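Long-range contacts in DNA polymerase III, beta subunit (PDB 3T0P), which probably tethers DNA polymerases and other proteins to DNA and so confers processivity, forming a ring-shaped head-to-tail homodimer around the duplex: residues D252-V257 and D312-M317; R80-N85 and T97-E102; M46-E51 and S117-V122. One frame throughout, in Å; residues are numbered along the deposited sequence. Where two conformers were deposited one is given.

Interaction 1: residues D252-V257 and D312-M317. With PGR (R-1,2-propanediol), chain R.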
loop_
_atom_site.group_PDB
_atom_site.type_symbol
_atom_site.label_atom_id
_atom_site.label_comp_id
_atom_site.label_asym_id
_atom_site.label_seq_id
_atom_site.Cartn_x
_atom_site.Cartn_y
_atom_site.Cartn_z
ATOM N N ASP B 252 4.889 -12.783 41.978
ATOM C CA ASP B 252 3.692 -13.271 42.674
ATOM C C ASP B 252 2.424 -13.020 41.863
ATOM O O ASP B 252 2.238 -11.923 41.336
ATOM C CB ASP B 252 3.541 -12.667 44.080
ATOM C CG ASP B 252 4.293 -11.380 44.335
ATOM O OD1 ASP B 252 3.997 -10.374 43.648
ATOM O OD2 ASP B 252 5.165 -11.373 45.234
ATOM N N TYR B 253 1.564 -14.047 41.765
ATOM C CA TYR B 253 0.288 -14.007 41.025
ATOM C C TYR B 253 -0.770 -14.844 41.725
ATOM O O TYR B 253 -0.415 -15.766 42.449
ATOM C CB TYR B 253 0.485 -14.527 39.585
ATOM C CG TYR B 253 1.007 -15.947 39.490
ATOM C CD1 TYR B 253 2.376 -16.210 39.493
ATOM C CD2 TYR B 253 0.136 -17.023 39.366
ATOM C CE1 TYR B 253 2.863 -17.515 39.384
ATOM C CE2 TYR B 253 0.609 -18.328 39.246
ATOM C CZ TYR B 253 1.974 -18.570 39.248
ATOM O OH TYR B 253 2.436 -19.863 39.131
ATOM N N ASP B 254 -2.057 -14.593 41.417
ATOM C CA ASP B 254 -3.191 -15.337 41.984
ATOM C C ASP B 254 -3.902 -16.163 40.909
ATOM O O ASP B 254 -4.688 -17.042 41.234
ATOM C CB ASP B 254 -4.188 -14.369 42.663
ATOM C CG ASP B 254 -3.710 -13.746 43.972
ATOM O OD1 ASP B 254 -2.736 -14.281 44.573
ATOM O OD2 ASP B 254 -4.339 -12.753 44.424
ATOM N N THR B 255 -3.633 -15.875 39.643
ATOM C CA THR B 255 -4.241 -16.558 38.501
ATOM C C THR B 255 -3.193 -16.792 37.420
ATOM O O THR B 255 -2.446 -15.876 37.076
ATOM C CB THR B 255 -5.418 -15.711 37.935
ATOM O OG1 THR B 255 -6.277 -15.261 38.998
ATOM C CG2 THR B 255 -6.224 -16.445 36.848
ATOM N N LYS B 256 -3.162 -18.009 36.862
ATOM C CA LYS B 256 -2.299 -18.357 35.741
ATOM C C LYS B 256 -3.170 -18.973 34.658
ATOM O O LYS B 256 -3.940 -19.892 34.935
ATOM C CB LYS B 256 -1.168 -19.308 36.162
ATOM C CG LYS B 256 -0.224 -19.658 35.014
ATOM C CD LYS B 256 0.677 -20.816 35.355
ATOM C CE LYS B 256 1.504 -21.230 34.168
ATOM N NZ LYS B 256 2.536 -22.219 34.554
ATOM N N VAL B 257 -3.069 -18.457 33.436
ATOM C CA VAL B 257 -3.878 -18.926 32.307
ATOM C C VAL B 257 -2.976 -19.430 31.190
ATOM O O VAL B 257 -2.080 -18.719 30.746
ATOM C CB VAL B 257 -4.853 -17.804 31.800
ATOM C CG1 VAL B 257 -5.578 -18.213 30.529
ATOM C CG2 VAL B 257 -5.855 -17.424 32.887
ATOM N N ASP B 312 -5.215 -21.967 36.575
ATOM C CA ASP B 312 -4.829 -22.291 37.936
ATOM C C ASP B 312 -5.004 -21.026 38.765
ATOM O O ASP B 312 -4.612 -19.948 38.330
ATOM C CB ASP B 312 -3.378 -22.818 37.991
ATOM C CG ASP B 312 -3.145 -24.108 37.224
ATOM O OD1 ASP B 312 -3.859 -25.109 37.501
ATOM O OD2 ASP B 312 -2.215 -24.139 36.383
ATOM N N GLY B 313 -5.601 -21.149 39.935
ATOM C CA GLY B 313 -5.807 -19.994 40.799
ATOM C C GLY B 313 -7.200 -19.417 40.708
ATOM O O GLY B 313 -8.130 -20.110 40.301
ATOM N N LYS B 314 -7.353 -18.143 41.078
ATOM C CA LYS B 314 -8.656 -17.495 41.196
ATOM C C LYS B 314 -9.364 -17.169 39.882
ATOM O O LYS B 314 -8.731 -16.740 38.902
ATOM C CB LYS B 314 -8.512 -16.167 41.963
ATOM C CG LYS B 314 -8.072 -16.283 43.420
ATOM C CD LYS B 314 -7.725 -14.912 44.003
ATOM C CE LYS B 314 -7.396 -15.011 45.480
ATOM N NZ LYS B 314 -6.908 -13.722 46.044
ATOM N N ASP B 315 -10.714 -17.251 39.916
ATOM C CA ASP B 315 -11.548 -16.726 38.832
ATOM C C ASP B 315 -11.305 -15.208 38.806
ATOM O O ASP B 315 -11.062 -14.612 39.867
ATOM C CB ASP B 315 -13.040 -17.029 39.062
ATOM C CG ASP B 315 -13.512 -18.462 38.835
ATOM O OD1 ASP B 315 -12.673 -19.327 38.542
ATOM O OD2 ASP B 315 -14.732 -18.713 38.948
ATOM N N ILE B 316 -11.321 -14.586 37.622
ATOM C CA ILE B 316 -11.071 -13.145 37.561
ATOM C C ILE B 316 -11.789 -12.506 36.365
ATOM O O ILE B 316 -11.851 -13.079 35.276
ATOM C CB ILE B 316 -9.529 -12.813 37.549
ATOM C CG1 ILE B 316 -9.249 -11.304 37.776
ATOM C CG2 ILE B 316 -8.802 -13.363 36.309
ATOM C CD1 ILE B 316 -7.775 -10.838 37.727
HETATM N N MSE B 317 -12.331 -11.301 36.600
HETATM C CA MSE B 317 -12.866 -10.448 35.556
HETATM C C MSE B 317 -11.927 -9.263 35.433
HETATM O O MSE B 317 -11.658 -8.594 36.421
HETATM C CB MSE B 317 -14.290 -10.022 35.831
HETATM C CG MSE B 317 -14.863 -9.291 34.603
HETATM SE SE MSE B 317 -16.688 -8.693 34.804
HETATM C CE MSE B 317 -16.595 -7.792 36.563
HETATM C C1 PGR R . -0.339 -16.128 45.584
HETATM C C2 PGR R . -0.267 -14.980 46.606
HETATM C C3 PGR R . -0.131 -13.636 45.869
HETATM O O1 PGR R . -0.893 -17.316 46.169
HETATM O O2 PGR R . -1.440 -14.962 47.431
#
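K256 and D312 form an antiparallel hydrogen-bonded pair, K256 N to D312 O at 2.8 Å and D312 N to K256 O at 2.9 Å, while T255 faces G313 in the neighbouring non-hydrogen-bonded pair. The ladder then runs on into the turn, where K314 N donates to D254 O (2.9 Å, 159°). Glycine suits position 313 because its positive phi, 99°, and the approach of G313 CA to within 3.2 Å of D254 O give a CB no place. T255 earns its place through both branches: OG1, set beside its own backbone N (chi1 -47°), donates to K314 O at 2.9 Å, and the methyl CG2 meets I316 CG2 at 4.1 Å. The extended K314 chain lies beside D254, pointing the same way, and its NZ comes from above the carboxylate plane to make a salt bridge with D254 OD2 at 3.2 Å. The other oxygen, OD1, takes a weak hydrogen bond from O2 of a propanediol, probably a crystallisation additive. D254 and T255 both oppose M341 on the next strand, and this is a classic beta bulge, here beside the outermost strand, 310-313, of an antiparallel sheet that the central and C-terminal domains share.

Interaction 2: residues R80-N85 and T97-E102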
loop_
_atom_site.group_PDB
_atom_site.type_symbol
_atom_site.label_atom_id
_atom_site.label_comp_id
_atom_site.label_asym_id
_atom_site.label_seq_id
_atom_site.Cartn_x
_atom_site.Cartn_y
_atom_site.Cartn_z
ATOM N N ARG B 80 17.031 6.138 -9.308
ATOM C CA ARG B 80 16.012 5.087 -9.403
ATOM C C ARG B 80 15.390 4.961 -10.810
ATOM O O ARG B 80 14.911 3.878 -11.163
ATOM C CB ARG B 80 14.896 5.363 -8.387
ATOM C CG ARG B 80 14.116 4.133 -7.956
ATOM C CD ARG B 80 13.224 4.430 -6.772
ATOM N NE ARG B 80 13.990 4.785 -5.572
ATOM C CZ ARG B 80 13.887 5.954 -4.951
ATOM N NH1 ARG B 80 13.048 6.884 -5.403
ATOM N NH2 ARG B 80 14.605 6.197 -3.863
ATOM N N LYS B 81 15.335 6.068 -11.573
ATOM C CA LYS B 81 14.759 6.098 -12.916
ATOM C C LYS B 81 15.791 6.088 -14.055
ATOM O O LYS B 81 15.396 5.939 -15.204
ATOM C CB LYS B 81 13.803 7.288 -13.046
ATOM C CG LYS B 81 12.566 7.084 -12.174
ATOM C CD LYS B 81 11.474 8.065 -12.501
ATOM C CE LYS B 81 10.192 7.771 -11.761
ATOM N NZ LYS B 81 9.290 8.947 -11.824
ATOM N N LEU B 82 17.096 6.144 -13.747
ATOM C CA LEU B 82 18.107 6.068 -14.792
ATOM C C LEU B 82 18.210 4.653 -15.350
ATOM O O LEU B 82 17.832 3.705 -14.659
ATOM C CB LEU B 82 19.492 6.516 -14.276
ATOM C CG LEU B 82 19.730 8.017 -14.186
ATOM C CD1 LEU B 82 21.087 8.308 -13.588
ATOM C CD2 LEU B 82 19.547 8.713 -15.513
ATOM N N PRO B 83 18.700 4.487 -16.602
ATOM C CA PRO B 83 18.913 3.117 -17.126
ATOM C C PRO B 83 19.945 2.353 -16.270
ATOM O O PRO B 83 20.710 2.967 -15.506
ATOM C CB PRO B 83 19.459 3.356 -18.551
ATOM C CG PRO B 83 19.273 4.794 -18.847
ATOM C CD PRO B 83 19.164 5.522 -17.558
ATOM N N ASP B 84 19.987 1.019 -16.409
ATOM C CA ASP B 84 20.887 0.162 -15.630
ATOM C C ASP B 84 22.239 0.087 -16.290
ATOM O O ASP B 84 22.578 -0.905 -16.922
ATOM C CB ASP B 84 20.269 -1.233 -15.460
ATOM C CG ASP B 84 19.033 -1.243 -14.574
ATOM O OD1 ASP B 84 18.672 -0.170 -14.029
ATOM O OD2 ASP B 84 18.469 -2.318 -14.371
ATOM N N ASN B 85 22.972 1.175 -16.212
ATOM C CA ASN B 85 24.277 1.343 -16.819
ATOM C C ASN B 85 25.122 2.186 -15.887
ATOM O O ASN B 85 24.710 2.404 -14.752
ATOM C CB ASN B 85 24.133 1.984 -18.183
ATOM C CG ASN B 85 25.225 1.577 -19.160
ATOM O OD1 ASN B 85 26.433 1.577 -18.845
ATOM N ND2 ASN B 85 24.825 1.231 -20.376
ATOM N N THR B 97 25.350 20.480 -11.221
ATOM C CA THR B 97 25.607 19.055 -11.265
ATOM C C THR B 97 24.955 18.434 -12.494
ATOM O O THR B 97 23.763 18.638 -12.765
ATOM C CB THR B 97 25.099 18.406 -9.948
ATOM O OG1 THR B 97 25.724 19.069 -8.848
ATOM C CG2 THR B 97 25.410 16.901 -9.858
ATOM N N VAL B 98 25.749 17.631 -13.208
ATOM C CA VAL B 98 25.304 16.837 -14.352
ATOM C C VAL B 98 25.371 15.368 -13.959
ATOM O O VAL B 98 26.411 14.881 -13.508
ATOM C CB VAL B 98 26.097 17.095 -15.656
ATOM C CG1 VAL B 98 25.335 16.533 -16.849
ATOM C CG2 VAL B 98 26.383 18.580 -15.844
ATOM N N ILE B 99 24.250 14.685 -14.091
ATOM C CA ILE B 99 24.122 13.259 -13.833
ATOM C C ILE B 99 23.784 12.663 -15.183
ATOM O O ILE B 99 22.773 13.047 -15.786
ATOM C CB ILE B 99 23.073 12.933 -12.735
ATOM C CG1 ILE B 99 23.372 13.710 -11.421
ATOM C CG2 ILE B 99 23.034 11.431 -12.507
ATOM C CD1 ILE B 99 22.268 13.634 -10.314
ATOM N N SER B 100 24.656 11.790 -15.693
ATOM C CA SER B 100 24.461 11.244 -17.030
ATOM C C SER B 100 24.583 9.722 -17.041
ATOM O O SER B 100 25.281 9.139 -16.224
ATOM C CB SER B 100 25.408 11.901 -18.036
ATOM O OG SER B 100 26.727 11.430 -17.887
ATOM N N CYS B 101 23.814 9.089 -17.913
ATOM C CA CYS B 101 23.750 7.634 -18.021
ATOM C C CYS B 101 23.216 7.301 -19.385
ATOM O O CYS B 101 22.125 7.748 -19.710
ATOM C CB CYS B 101 22.855 7.058 -16.921
ATOM S SG CYS B 101 22.778 5.258 -16.906
ATOM N N GLU B 102 23.962 6.500 -20.171
ATOM C CA GLU B 102 23.622 6.098 -21.540
ATOM C C GLU B 102 23.452 7.377 -22.358
ATOM O O GLU B 102 24.381 8.185 -22.370
ATOM C CB GLU B 102 22.380 5.166 -21.616
ATOM C CG GLU B 102 22.615 3.796 -20.988
ATOM C CD GLU B 102 21.553 2.719 -21.150
ATOM O OE1 GLU B 102 20.562 2.941 -21.888
ATOM O OE2 GLU B 102 21.706 1.652 -20.505
#
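The carboxylate of E102 has the P83 ring over one face, with P83 CB 3.4 Å from E102 CD and P83 CG beside it, and the amide of N85 beyond OE2, its plane 85° from that of the carboxylate. N85 ND2 donates within its own amide plane to the anti side of E102 OE2, somewhat out of the carboxylate plane, at 3.1 Å and 161°, so that puckered, apolar proline carbons and a polar amide meet the same acid group. The contact joins the end of helix 72-81 to strand 96-101, part of the helix-on-sheet architecture of the N-terminal domain. Between them the chain makes an inverse gamma turn centred on D84, whose carboxylate forms a salt bridge with K8. Leucine suits the first position past the helix, where the chain turns toward the sheet: L82 CD1 reaches I99 CG2 at 3.8 Å, the two side chains crossing at about a right angle, and CD2 lies 4.0 Å from C101 CB. Outside, L82 and P83 also pack on R270 of the second subunit, which places this corner at the dimer interface. C101 is small enough to sit under the proline: with SG anti to its backbone N (chi1 -177°), SG stands 3.7 Å from P83 CD and 3.4 Å from P83 O.

Interaction 3: residues M46-E51 and S117-V122; sequences MANDME and SYIPYV. With ACT (acetate ion), chain S.
N48 and S117 supply the direct hydrogen bond of the contact: N48 ND2 donates almost straight to S117 O, at 2.7 Å and 173°, approaching from above the carbonyl plane. N48 OD1 meanwhile accepts from M50 N (3.0 Å), an Asx turn at the end of strand 43-48, and asparagine suits the place because one amide can both close this turn and hold the neighbouring chain. The chain held is the loop running from strand 104-109 to strand 127-131, the link from the N-terminal to the central domain. Water-mediated and ligand contacts are weaker: one water has long bonds to N48 ND2, S117 OG and Y118 O and donates to an acetate, probably from the crystallisation liquor. Apolar contact comes from selenomethionine M46, whose CG meets I119 CD1 at 3.7 Å. Its SE makes an oblique Met-aromatic contact with Y118, 4.6 Å from the ring centroid and 43° off the normal, and CE touches CD2 at 3.7 Å; the phenol OH is hydrogen-bonded to D37. I119 also packs on V234 of strand 231-236. A second selenomethionine, M50, has its chain bent at chi2 and chi3 and packs tightly against S117, its SE 3.3 Å from S117 CB and its CE 3.2 Å from S117 OG.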
loop_
_atom_site.group_PDB
_atom_site.type_symbol
_atom_site.label_atom_id
_atom_site.label_comp_id
_atom_site.label_asym_id
_atom_site.label_seq_id
_atom_site.Cartn_x
_atom_site.Cartn_y
_atom_site.Cartn_z
HETATM N N MSE B 46 26.283 10.044 2.390
HETATM C CA MSE B 46 26.005 10.354 3.791
HETATM C C MSE B 46 24.739 11.180 3.954
HETATM O O MSE B 46 24.493 12.098 3.174
HETATM C CB MSE B 46 27.204 11.125 4.361
HETATM C CG MSE B 46 27.243 11.203 5.874
HETATM SE SE MSE B 46 28.866 12.180 6.545
HETATM C CE MSE B 46 30.240 11.424 5.349
ATOM N N ALA B 47 23.945 10.845 4.972
ATOM C CA ALA B 47 22.782 11.604 5.408
ATOM C C ALA B 47 22.831 11.728 6.927
ATOM O O ALA B 47 23.220 10.779 7.622
ATOM C CB ALA B 47 21.494 10.975 4.947
ATOM N N ASN B 48 22.581 12.937 7.432
ATOM C CA ASN B 48 22.632 13.198 8.863
ATOM C C ASN B 48 21.533 14.150 9.283
ATOM O O ASN B 48 21.441 15.240 8.729
ATOM C CB ASN B 48 24.006 13.760 9.249
ATOM C CG ASN B 48 24.218 13.864 10.727
ATOM O OD1 ASN B 48 23.498 13.269 11.529
ATOM N ND2 ASN B 48 25.220 14.624 11.124
ATOM N N ASP B 49 20.723 13.762 10.285
ATOM C CA ASP B 49 19.665 14.620 10.817
ATOM C C ASP B 49 20.055 15.196 12.194
ATOM O O ASP B 49 19.215 15.805 12.857
ATOM C CB ASP B 49 18.328 13.872 10.891
ATOM C CG ASP B 49 18.267 12.730 11.887
ATOM O OD1 ASP B 49 18.642 12.937 13.047
ATOM O OD2 ASP B 49 17.798 11.639 11.510
HETATM N N MSE B 50 21.336 15.008 12.610
HETATM C CA MSE B 50 21.974 15.454 13.867
HETATM C C MSE B 50 21.749 14.466 15.017
HETATM O O MSE B 50 22.509 14.485 15.985
HETATM C CB MSE B 50 21.573 16.875 14.295
HETATM C CG MSE B 50 21.858 17.930 13.231
HETATM SE SE MSE B 50 23.692 17.927 12.524
HETATM C CE MSE B 50 24.590 18.770 14.102
ATOM N N GLU B 51 20.725 13.615 14.921
ATOM C CA GLU B 51 20.463 12.554 15.883
ATOM C C GLU B 51 20.957 11.226 15.274
ATOM O O GLU B 51 21.670 10.465 15.919
ATOM C CB GLU B 51 18.969 12.479 16.245
ATOM C CG GLU B 51 18.627 11.322 17.168
ATOM C CD GLU B 51 17.241 11.362 17.771
ATOM O OE1 GLU B 51 17.066 12.066 18.792
ATOM O OE2 GLU B 51 16.339 10.672 17.240
ATOM N N SER B 117 26.708 18.851 8.194
ATOM C CA SER B 117 27.257 18.435 9.484
ATOM C C SER B 117 27.575 16.939 9.397
ATOM O O SER B 117 26.668 16.105 9.316
ATOM C CB SER B 117 26.281 18.742 10.613
ATOM O OG SER B 117 26.921 18.544 11.859
ATOM N N TYR B 118 28.867 16.613 9.316
ATOM C CA TYR B 118 29.361 15.247 9.176
ATOM C C TYR B 118 29.097 14.413 10.393
ATOM O O TYR B 118 29.008 14.948 11.507
ATOM C CB TYR B 118 30.867 15.259 8.930
ATOM C CG TYR B 118 31.261 15.500 7.497
ATOM C CD1 TYR B 118 31.135 16.766 6.922
ATOM C CD2 TYR B 118 31.838 14.491 6.737
ATOM C CE1 TYR B 118 31.521 17.003 5.610
ATOM C CE2 TYR B 118 32.254 14.724 5.432
ATOM C CZ TYR B 118 32.105 15.988 4.877
ATOM O OH TYR B 118 32.496 16.238 3.585
ATOM N N ILE B 119 29.000 13.088 10.190
ATOM C CA ILE B 119 28.816 12.153 11.289
ATOM C C ILE B 119 30.065 12.268 12.163
ATOM O O ILE B 119 31.174 12.235 11.610
ATOM C CB ILE B 119 28.582 10.729 10.751
ATOM C CG1 ILE B 119 27.212 10.629 10.003
ATOM C CG2 ILE B 119 28.726 9.698 11.874
ATOM C CD1 ILE B 119 27.073 9.434 9.096
ATOM N N PRO B 120 29.932 12.499 13.492
ATOM C CA PRO B 120 31.139 12.643 14.322
ATOM C C PRO B 120 31.956 11.358 14.401
ATOM O O PRO B 120 31.426 10.262 14.176
ATOM C CB PRO B 120 30.574 12.995 15.699
ATOM C CG PRO B 120 29.204 12.402 15.702
ATOM C CD PRO B 120 28.706 12.601 14.311
ATOM N N TYR B 121 33.246 11.500 14.720
ATOM C CA TYR B 121 34.105 10.363 14.976
ATOM C C TYR B 121 33.654 9.748 16.308
ATOM O O TYR B 121 33.374 10.480 17.269
ATOM C CB TYR B 121 35.586 10.793 15.039
ATOM C CG TYR B 121 36.484 9.759 15.687
ATOM C CD1 TYR B 121 36.952 8.663 14.967
ATOM C CD2 TYR B 121 36.815 9.845 17.036
ATOM C CE1 TYR B 121 37.746 7.688 15.568
ATOM C CE2 TYR B 121 37.614 8.878 17.648
ATOM C CZ TYR B 121 38.089 7.808 16.905
ATOM O OH TYR B 121 38.877 6.852 17.503
ATOM N N VAL B 122 33.542 8.416 16.349
ATOM C CA VAL B 122 33.132 7.695 17.556
ATOM C C VAL B 122 34.193 6.641 17.805
ATOM O O VAL B 122 34.450 5.810 16.921
ATOM C CB VAL B 122 31.695 7.083 17.486
ATOM C CG1 VAL B 122 31.315 6.415 18.805
ATOM C CG2 VAL B 122 30.654 8.130 17.108
HETATM C C ACT S . 25.021 11.867 14.419
HETATM O O ACT S . 25.212 13.012 13.992
HETATM O OXT ACT S . 24.693 11.034 13.631
HETATM C CH3 ACT S . 25.223 11.467 15.857
HETATM O O HOH W 1 26.643 15.772 13.878
#

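Interactions 2 and 3 belong to the N-terminal domain, with centres about 27 Å apart, and both are partly buried; interaction 1 is a surface contact in the C-terminal domain, its centre about 65 Å from that of interaction 2 and across the middle of the chain. No two of them touch or share a strand or helix. Their chemistry follows their places. Interaction 1 is mostly backbone strand pairing, with a salt bridge at the surface. Interaction 2 packs apolar side chains between a helix end and a sheet, beside the second subunit, with an amide-carboxylate bond at its exposed end. Interaction 3 ties a strand end to an irregular interdomain loop through one amide and two selenomethionine side chains.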